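Local coordinates for Exo-1,3/1,4-beta-glucanase (Pseudoalteromonas sp., PDB 3UT0), which probably hydrolyses beta-glucosidic bonds as a glycoside hydrolase family 3 exo-glucanase, and carries bound calcium, at residues K645-Q650 with L700-P705; A731-M736 with D781-T786. All coordinates share one frame; numbering follows the deposited sequence.

Contact 1. Residues K645-Q650 with L700-P705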
loop_
_atom_site.group_PDB
_atom_site.type_symbol
_atom_site.label_atom_id
_atom_site.label_comp_id
_atom_site.label_asym_id
_atom_site.label_seq_id
_atom_site.Cartn_x
_atom_site.Cartn_y
_atom_site.Cartn_z
ATOM N N LYS A 645 -0.356 -12.547 29.618
ATOM C CA LYS A 645 0.164 -13.703 30.335
ATOM C C LYS A 645 -0.987 -14.557 30.859
ATOM O O LYS A 645 -1.972 -14.033 31.394
ATOM C CB LYS A 645 1.019 -13.254 31.524
ATOM C CG LYS A 645 2.154 -12.301 31.192
ATOM C CD LYS A 645 2.903 -11.905 32.457
ATOM C CE LYS A 645 4.101 -11.025 32.147
ATOM N NZ LYS A 645 4.879 -10.706 33.378
ATOM N N ASN A 646 -0.852 -15.868 30.695
ATOM C CA ASN A 646 -1.825 -16.837 31.194
ATOM C C ASN A 646 -3.109 -16.898 30.367
ATOM O O ASN A 646 -4.057 -17.580 30.747
ATOM C CB ASN A 646 -2.141 -16.617 32.683
ATOM C CG ASN A 646 -1.719 -17.787 33.552
ATOM O OD1 ASN A 646 -1.600 -18.916 33.075
ATOM N ND2 ASN A 646 -1.536 -17.534 34.840
ATOM N N MET A 647 -3.122 -16.207 29.228
ATOM C CA MET A 647 -4.282 -16.191 28.333
ATOM C C MET A 647 -3.982 -16.871 26.995
ATOM O O MET A 647 -2.874 -16.786 26.470
ATOM C CB MET A 647 -4.750 -14.752 28.059
ATOM C CG MET A 647 -5.016 -13.911 29.298
ATOM S SD MET A 647 -6.376 -14.610 30.241
ATOM C CE MET A 647 -7.750 -14.243 29.167
ATOM N N THR A 648 -4.993 -17.527 26.442
ATOM C CA THR A 648 -4.877 -18.204 25.163
ATOM C C THR A 648 -6.235 -18.204 24.474
ATOM O O THR A 648 -7.266 -18.088 25.129
ATOM C CB THR A 648 -4.438 -19.664 25.348
ATOM O OG1 THR A 648 -4.499 -20.345 24.092
ATOM C CG2 THR A 648 -5.362 -20.375 26.320
ATOM N N TRP A 649 -6.235 -18.330 23.151
ATOM C CA TRP A 649 -7.476 -18.574 22.422
ATOM C C TRP A 649 -7.759 -20.061 22.433
ATOM O O TRP A 649 -6.847 -20.868 22.569
ATOM C CB TRP A 649 -7.396 -18.091 20.967
ATOM C CG TRP A 649 -7.111 -16.628 20.817
ATOM C CD1 TRP A 649 -5.917 -16.058 20.473
ATOM C CD2 TRP A 649 -8.027 -15.542 21.019
ATOM N NE1 TRP A 649 -6.033 -14.693 20.440
ATOM C CE2 TRP A 649 -7.315 -14.349 20.775
ATOM C CE3 TRP A 649 -9.373 -15.459 21.394
ATOM C CZ2 TRP A 649 -7.907 -13.094 20.879
ATOM C CZ3 TRP A 649 -9.953 -14.216 21.480
ATOM C CH2 TRP A 649 -9.225 -13.053 21.225
ATOM N N GLN A 650 -9.033 -20.413 22.323
ATOM C CA GLN A 650 -9.457 -21.801 22.225
ATOM C C GLN A 650 -10.469 -21.878 21.116
ATOM O O GLN A 650 -11.408 -21.080 21.064
ATOM C CB GLN A 650 -10.115 -22.317 23.509
ATOM C CG GLN A 650 -9.186 -22.615 24.659
ATOM C CD GLN A 650 -9.844 -23.496 25.715
ATOM O OE1 GLN A 650 -10.932 -24.046 25.503
ATOM N NE2 GLN A 650 -9.183 -23.638 26.858
ATOM N N LEU A 700 -11.785 -16.875 24.784
ATOM C CA LEU A 700 -10.569 -16.296 25.315
ATOM C C LEU A 700 -10.450 -16.856 26.732
ATOM O O LEU A 700 -11.291 -16.580 27.585
ATOM C CB LEU A 700 -10.676 -14.776 25.308
ATOM C CG LEU A 700 -9.505 -13.990 25.891
ATOM C CD1 LEU A 700 -8.236 -14.461 25.268
ATOM C CD2 LEU A 700 -9.694 -12.488 25.685
ATOM N N SER A 701 -9.429 -17.679 26.955
ATOM C CA SER A 701 -9.345 -18.515 28.146
ATOM C C SER A 701 -8.078 -18.323 28.964
ATOM O O SER A 701 -7.023 -17.987 28.438
ATOM C CB SER A 701 -9.441 -19.984 27.745
ATOM O OG SER A 701 -10.578 -20.215 26.941
ATOM N N TYR A 702 -8.195 -18.568 30.262
ATOM C CA TYR A 702 -7.038 -18.618 31.140
ATOM C C TYR A 702 -6.356 -19.981 30.953
ATOM O O TYR A 702 -7.029 -21.001 30.811
ATOM C CB TYR A 702 -7.473 -18.394 32.607
ATOM C CG TYR A 702 -8.066 -17.022 32.888
ATOM C CD1 TYR A 702 -7.257 -15.962 33.271
ATOM C CD2 TYR A 702 -9.429 -16.787 32.760
ATOM C CE1 TYR A 702 -7.781 -14.708 33.521
ATOM C CE2 TYR A 702 -9.966 -15.527 33.009
ATOM C CZ TYR A 702 -9.134 -14.495 33.395
ATOM O OH TYR A 702 -9.647 -13.244 33.649
ATOM N N LEU A 703 -5.027 -19.999 30.933
ATOM C CA LEU A 703 -4.292 -21.260 30.866
ATOM C C LEU A 703 -4.509 -22.065 32.148
ATOM O O LEU A 703 -4.639 -23.287 32.119
ATOM C CB LEU A 703 -2.796 -21.013 30.641
ATOM C CG LEU A 703 -2.270 -20.964 29.196
ATOM C CD1 LEU A 703 -2.808 -22.139 28.388
ATOM C CD2 LEU A 703 -2.603 -19.652 28.526
ATOM N N GLU A 704 -4.554 -21.365 33.274
ATOM C CA GLU A 704 -4.896 -21.976 34.557
ATOM C C GLU A 704 -6.080 -21.231 35.182
ATOM O O GLU A 704 -5.981 -20.028 35.461
ATOM C CB GLU A 704 -3.691 -21.941 35.501
ATOM C CG GLU A 704 -2.471 -22.663 34.964
ATOM C CD GLU A 704 -1.275 -22.553 35.884
ATOM O OE1 GLU A 704 -1.208 -21.577 36.662
ATOM O OE2 GLU A 704 -0.407 -23.449 35.832
ATOM N N PRO A 705 -7.204 -21.941 35.393
ATOM C CA PRO A 705 -8.432 -21.410 36.003
ATOM C C PRO A 705 -8.143 -20.473 37.166
ATOM O O PRO A 705 -7.424 -20.838 38.091
ATOM C CB PRO A 705 -9.146 -22.667 36.492
ATOM C CG PRO A 705 -8.740 -23.701 35.518
ATOM C CD PRO A 705 -7.320 -23.382 35.114
#
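Asn646 O takes the backbone N-H of Leu703 at 2.6 Å, the shortest polar bond between 645-650 and 700-705. This oxygen is also approached by Tyr702 CA in a C-H...O contact. The bond lies where the chain turns a corner after strand 696-702, which pairs antiparallel with strand 647-653 in one sheet of the C-terminal beta domain, a galactose-binding-like beta sandwich. Two residues further along, Thr648 and Ser701 form a hydrogen-bonded pair: Thr648 N gives to Ser701 O and Ser701 N to Thr648 O, each at 2.9 Å. Non-hydrogen-bonded pairs flank it, Met647 with Tyr702 and Trp649 with Leu700, and their side chains share one face. There the Met647 chain bends at chi2 (-64°), which lays SD over the face of the Tyr702 ring, 3.8 Å from its centroid, in a Met-aromatic contact. A second bend at chi3 (-71°) swings Met647 CE against Leu700 CG. Leu700 in turn sets CD1 over the six-membered ring of Trp649, 4.2 Å from the centroid, a CH-pi contact; Phe639 meets this tryptophan edge-to-face. On the reverse face, Ser701 OG lies beside the extended Gln650 side chain, but its hydrogen-bond partners are Asp781 and Ser699. Thr648 turns OG1 onto its neighbour's carbonyl, Trp649 O, while its methyl CG2 packs 3.6 Å from Leu703 CD2.

Contact 2. Residues A731-M736 with D781-T786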
loop_
_atom_site.group_PDB
_atom_site.type_symbol
_atom_site.label_atom_id
_atom_site.label_comp_id
_atom_site.label_asym_id
_atom_site.label_seq_id
_atom_site.Cartn_x
_atom_site.Cartn_y
_atom_site.Cartn_z
ATOM N N ALA A 731 -26.513 -16.501 17.768
ATOM C CA ALA A 731 -25.196 -16.664 18.356
ATOM C C ALA A 731 -25.234 -16.241 19.814
ATOM O O ALA A 731 -26.090 -15.449 20.221
ATOM C CB ALA A 731 -24.157 -15.856 17.596
ATOM N N ASN A 732 -24.285 -16.751 20.588
ATOM C CA ASN A 732 -24.302 -16.602 22.029
ATOM C C ASN A 732 -22.973 -16.041 22.507
ATOM O O ASN A 732 -21.916 -16.530 22.112
ATOM C CB ASN A 732 -24.558 -17.968 22.658
ATOM C CG ASN A 732 -24.972 -17.879 24.102
ATOM O OD1 ASN A 732 -24.310 -17.238 24.907
ATOM N ND2 ASN A 732 -26.071 -18.534 24.442
ATOM N N LEU A 733 -23.043 -15.013 23.349
ATOM C CA LEU A 733 -21.877 -14.380 23.957
ATOM C C LEU A 733 -21.896 -14.589 25.479
ATOM O O LEU A 733 -22.701 -13.990 26.182
ATOM C CB LEU A 733 -21.872 -12.886 23.612
ATOM C CG LEU A 733 -21.062 -11.908 24.457
ATOM C CD1 LEU A 733 -19.622 -12.276 24.412
ATOM C CD2 LEU A 733 -21.275 -10.480 23.984
ATOM N N GLN A 734 -21.030 -15.459 25.979
ATOM C CA GLN A 734 -20.937 -15.711 27.412
ATOM C C GLN A 734 -19.698 -15.047 28.001
ATOM O O GLN A 734 -18.692 -14.888 27.322
ATOM C CB GLN A 734 -20.936 -17.210 27.693
ATOM C CG GLN A 734 -22.301 -17.839 27.531
ATOM C CD GLN A 734 -22.243 -19.355 27.348
ATOM O OE1 GLN A 734 -21.426 -19.867 26.584
ATOM N NE2 GLN A 734 -23.116 -20.078 28.062
ATOM N N VAL A 735 -19.784 -14.628 29.260
ATOM C CA VAL A 735 -18.688 -13.898 29.887
ATOM C C VAL A 735 -18.368 -14.464 31.263
ATOM O O VAL A 735 -19.277 -14.691 32.066
ATOM C CB VAL A 735 -19.003 -12.388 29.983
ATOM C CG1 VAL A 735 -17.896 -11.649 30.709
ATOM C CG2 VAL A 735 -19.193 -11.804 28.596
ATOM N N MET A 736 -17.077 -14.693 31.521
ATOM C CA MET A 736 -16.595 -15.186 32.812
ATOM C C MET A 736 -17.253 -16.497 33.196
ATOM O O MET A 736 -18.158 -16.522 34.024
ATOM C CB MET A 736 -16.819 -14.149 33.919
ATOM C CG MET A 736 -16.002 -12.895 33.743
ATOM S SD MET A 736 -14.254 -13.281 33.595
ATOM C CE MET A 736 -13.601 -11.630 33.346
ATOM N N ASP A 781 -13.107 -19.651 31.040
ATOM C CA ASP A 781 -13.298 -18.893 29.810
ATOM C C ASP A 781 -13.742 -17.479 30.096
ATOM O O ASP A 781 -14.888 -17.248 30.485
ATOM C CB ASP A 781 -14.336 -19.551 28.911
ATOM C CG ASP A 781 -13.870 -20.864 28.348
ATOM O OD1 ASP A 781 -12.671 -21.179 28.486
ATOM O OD2 ASP A 781 -14.713 -21.570 27.757
ATOM N N ALA A 782 -12.827 -16.537 29.887
ATOM C CA ALA A 782 -13.093 -15.128 30.159
ATOM C C ALA A 782 -14.139 -14.595 29.184
ATOM O O ALA A 782 -14.963 -13.745 29.528
ATOM C CB ALA A 782 -11.825 -14.318 30.058
ATOM N N LEU A 783 -14.086 -15.100 27.957
ATOM C CA LEU A 783 -15.018 -14.724 26.912
ATOM C C LEU A 783 -15.368 -15.994 26.131
ATOM O O LEU A 783 -14.555 -16.898 26.021
ATOM C CB LEU A 783 -14.343 -13.666 26.048
ATOM C CG LEU A 783 -14.840 -13.273 24.661
ATOM C CD1 LEU A 783 -16.292 -13.008 24.703
ATOM C CD2 LEU A 783 -14.101 -12.017 24.274
ATOM N N ARG A 784 -16.594 -16.105 25.649
ATOM C CA ARG A 784 -16.953 -17.277 24.866
ATOM C C ARG A 784 -18.046 -16.924 23.879
ATOM O O ARG A 784 -19.079 -16.409 24.273
ATOM C CB ARG A 784 -17.428 -18.416 25.757
ATOM C CG ARG A 784 -17.668 -19.710 25.011
ATOM C CD ARG A 784 -18.302 -20.778 25.884
ATOM N NE ARG A 784 -17.503 -21.114 27.061
ATOM C CZ ARG A 784 -18.004 -21.658 28.170
ATOM N NH1 ARG A 784 -19.303 -21.915 28.256
ATOM N NH2 ARG A 784 -17.208 -21.931 29.198
ATOM N N ILE A 785 -17.819 -17.191 22.595
ATOM C CA ILE A 785 -18.813 -16.888 21.561
ATOM C C ILE A 785 -19.232 -18.162 20.800
ATOM O O ILE A 785 -18.382 -18.897 20.289
ATOM C CB ILE A 785 -18.291 -15.792 20.602
ATOM C CG1 ILE A 785 -18.060 -14.486 21.382
ATOM C CG2 ILE A 785 -19.264 -15.580 19.429
ATOM C CD1 ILE A 785 -17.220 -13.458 20.658
ATOM N N THR A 786 -20.535 -18.435 20.724
ATOM C CA THR A 786 -21.003 -19.689 20.119
ATOM C C THR A 786 -22.009 -19.470 18.986
ATOM O O THR A 786 -22.953 -18.698 19.133
ATOM C CB THR A 786 -21.588 -20.644 21.170
ATOM O OG1 THR A 786 -20.585 -20.925 22.150
ATOM C CG2 THR A 786 -22.009 -21.955 20.545
HETATM O O HOH W 1 -21.048 -18.872 23.974
#
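Ala782 O accepts Met736 N at 3.1 Å, from well above the carbonyl plane, at a backbone corner on the 781-786 side. Two residues, Ala782 and Leu783, sit opposite the single Leu700 of the adjoining strand, which makes this a classic beta bulge in the antiparallel sheet of the galactose-binding-like domain. Leu783 CD1 then meets Leu733 CD1 at 3.4 Å, tight for two methyls. Arg784 pairs its backbone with Gln734 in both directions. The Arg784 chain runs extended as far as CD, which passes 3.3 Å from Gln734 OE1; the bend at chi3 (-59°) then turns the guanidinium, and NH1 makes a weak bond to the same oxygen, with amide and guanidinium planes 83° apart. Arg784 NE and NH2 both lie 2.9 Å from Asp781 OD2 in a salt bridge; NE uses the anti lone pair, whereas NH2 comes from above the carboxylate plane. Ser701 holds the other oxygen, OD1. Ile785 returns to the leucine face, its CG1 near Leu733 CD1. At Thr786, N gives to Asn732 O and O takes Asn732 N; a water bridges Thr786 OG1, Asn732 O and Gln734 OE1, with the water 2.8 Å from Gln734 OE1.

Following the chain into the C-terminal domain, the first strand of this sheet is 647-653, and contact 1 closes when strand 696-702 returns beside it after a helix-free excursion of 49 residues. Only later does contact 2 open at 731-736; it closes at 781-786 after 44 more residues, again without helix. The two loops are therefore in series, neither nested nor crossed. Their strands nevertheless belong to one antiparallel sheet, in the order 647-653, 696-702, 779-787, 731-737, because the closing strands of both contacts are neighbours. A probable backbone bond from Leu700 N to Leu783 O joins them, while Ala782 CB packs against Tyr702.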